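Local coordinates for protein enoyl-CoA hydratase (Mycobacterium tuberculosis, PDB 5KJP) that probably catalyses the reversible addition of water to the double bond of 2-enoyl-CoA thioesters in fatty acid metabolism, as a member of the crotonase superfamily, at residues A[47-52]-A[92-96]. Numbering follows the deposited sequence.
Sequences LADAMD and RGLGF
Phe96 has its CG between the backbone N and the carbonyl carbon (chi1 61°), which turns the ring toward selenomethionine Met51 on helix 41-56. The Met51 chain is bent at chi2 (-47°), and its end methyl comes over one face of that ring. Met51 CE lies 3.8 Å from the centroid of the Phe96 ring, a CH-pi contact displaced toward the rim at CE1. The selenium stands farther off above the same ring, in a Met-aromatic contact. Leu47 CB instead sits at the ring edge, 4.2 Å from Phe96 CD1. Leu47 CB also packs 4.0 Å from Gly95 CA.

On an adjoining flank of the same helix, Arg92 lays its extended side chain along Ala48. Arg92 CD and Ala48 CB are 3.6 Å apart, and the Ala48 methyl also touches the carbonyl O of Gly95. The guanidinium then reaches Asp52 in a salt bridge. Arg92 NH2 to Asp52 OD2, 3.2 Å, is a bent, weak hydrogen bond. Arg92 NH1 to Asp52 OD1, 3.4 Å, is straighter but also weak, with OD1 in the guanidinium plane. The two flat groups are turned 58° apart, not coplanar.

Helix 41-56 thus packs against residues on either side of strand 93-94, which pairs antiparallel with strand 88-89. Arg92 and Gly93 fit a classic beta bulge in that pair, and Leu94 centres an inverse gamma turn. Ser44 OG adds a hydrogen bond to Gly95 N. Leu120 of helix 116-123 touches Leu47 and Phe96, and Leu105 of strand 105-109 touches Met51 and Phe96.

The contact is structural packing within the crotonase fold, joining a buried apolar patch to a partly exposed charged pair. Close packing dominates at Phe96, while long, weak bonds suggest an ion pair acting mainly through charge attraction.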
loop_
_atom_site.group_PDB
_atom_site.type_symbol
_atom_site.label_atom_id
_atom_site.label_comp_id
_atom_site.label_asym_id
_atom_site.label_seq_id
_atom_site.Cartn_x
_atom_site.Cartn_y
_atom_site.Cartn_z
ATOM N N LEU A 47 -8.677 -14.354 25.179
ATOM C CA LEU A 47 -8.852 -13.486 24.017
ATOM C C LEU A 47 -9.908 -14.039 23.065
ATOM O O LEU A 47 -10.742 -13.289 22.555
ATOM C CB LEU A 47 -7.519 -13.302 23.280
ATOM C CG LEU A 47 -6.474 -12.477 24.034
ATOM C CD1 LEU A 47 -5.137 -12.453 23.295
ATOM C CD2 LEU A 47 -6.994 -11.064 24.261
ATOM N N ALA A 48 -9.865 -15.348 22.826
ATOM C CA ALA A 48 -10.821 -15.987 21.928
ATOM C C ALA A 48 -12.242 -15.858 22.476
ATOM O O ALA A 48 -13.176 -15.546 21.733
ATOM C CB ALA A 48 -10.461 -17.451 21.717
ATOM N N ASP A 49 -12.392 -16.087 23.778
ATOM C CA ASP A 49 -13.689 -15.959 24.431
ATOM C C ASP A 49 -14.231 -14.535 24.323
ATOM O O ASP A 49 -15.426 -14.333 24.098
ATOM C CB ASP A 49 -13.593 -16.359 25.904
ATOM C CG ASP A 49 -13.416 -17.862 26.103
ATOM O OD1 ASP A 49 -13.648 -18.642 25.151
ATOM O OD2 ASP A 49 -13.051 -18.259 27.231
ATOM N N ALA A 50 -13.349 -13.551 24.488
ATOM C CA ALA A 50 -13.739 -12.142 24.404
ATOM C C ALA A 50 -14.232 -11.780 23.002
ATOM O O ALA A 50 -15.222 -11.061 22.846
ATOM C CB ALA A 50 -12.571 -11.245 24.808
HETATM N N MSE A 51 -13.541 -12.276 21.979
HETATM C CA MSE A 51 -13.957 -12.022 20.602
HETATM C C MSE A 51 -15.298 -12.701 20.305
HETATM O O MSE A 51 -16.137 -12.138 19.587
HETATM C CB MSE A 51 -12.880 -12.485 19.612
HETATM C CG MSE A 51 -11.544 -11.751 19.735
HETATM SE SE MSE A 51 -11.688 -9.789 19.842
HETATM C CE MSE A 51 -9.911 -9.434 20.586
ATOM N N ASP A 52 -15.506 -13.898 20.860
ATOM C CA ASP A 52 -16.793 -14.587 20.735
ATOM C C ASP A 52 -17.891 -13.764 21.388
ATOM O O ASP A 52 -19.002 -13.648 20.860
ATOM C CB ASP A 52 -16.759 -15.987 21.369
ATOM C CG ASP A 52 -15.866 -16.955 20.615
ATOM O OD1 ASP A 52 -15.480 -16.649 19.468
ATOM O OD2 ASP A 52 -15.553 -18.029 21.170
ATOM N N ARG A 92 -7.822 -20.565 15.441
ATOM C CA ARG A 92 -7.867 -19.235 16.048
ATOM C C ARG A 92 -6.504 -18.558 16.069
ATOM O O ARG A 92 -6.417 -17.332 16.024
ATOM C CB ARG A 92 -8.411 -19.314 17.476
ATOM C CG ARG A 92 -9.859 -19.771 17.589
ATOM C CD ARG A 92 -10.266 -19.864 19.052
ATOM N NE ARG A 92 -11.645 -20.317 19.244
ATOM C CZ ARG A 92 -12.715 -19.529 19.162
ATOM N NH1 ARG A 92 -12.583 -18.238 18.879
ATOM N NH2 ARG A 92 -13.925 -20.037 19.363
ATOM N N GLY A 93 -5.446 -19.358 16.163
ATOM C CA GLY A 93 -4.092 -18.836 16.228
ATOM C C GLY A 93 -3.720 -18.353 17.619
ATOM O O GLY A 93 -4.092 -18.960 18.627
ATOM N N LEU A 94 -2.972 -17.256 17.674
ATOM C CA LEU A 94 -2.584 -16.663 18.939
ATOM C C LEU A 94 -3.740 -15.814 19.436
ATOM O O LEU A 94 -3.839 -14.630 19.115
ATOM C CB LEU A 94 -1.310 -15.825 18.785
ATOM C CG LEU A 94 -0.584 -15.423 20.072
ATOM C CD1 LEU A 94 0.045 -16.644 20.733
ATOM C CD2 LEU A 94 0.461 -14.337 19.800
ATOM N N GLY A 95 -4.635 -16.431 20.197
ATOM C CA GLY A 95 -5.844 -15.757 20.623
ATOM C C GLY A 95 -6.865 -15.660 19.503
ATOM O O GLY A 95 -7.890 -16.340 19.533
ATOM N N PHE A 96 -6.578 -14.825 18.507
ATOM C CA PHE A 96 -7.518 -14.578 17.421
ATOM C C PHE A 96 -6.819 -14.195 16.110
ATOM O O PHE A 96 -7.469 -13.743 15.170
ATOM C CB PHE A 96 -8.504 -13.471 17.824
ATOM C CG PHE A 96 -7.842 -12.147 18.113
ATOM C CD1 PHE A 96 -7.296 -11.884 19.365
ATOM C CD2 PHE A 96 -7.745 -11.174 17.126
ATOM C CE1 PHE A 96 -6.671 -10.669 19.627
ATOM C CE2 PHE A 96 -7.122 -9.959 17.379
ATOM C CZ PHE A 96 -6.584 -9.703 18.630
#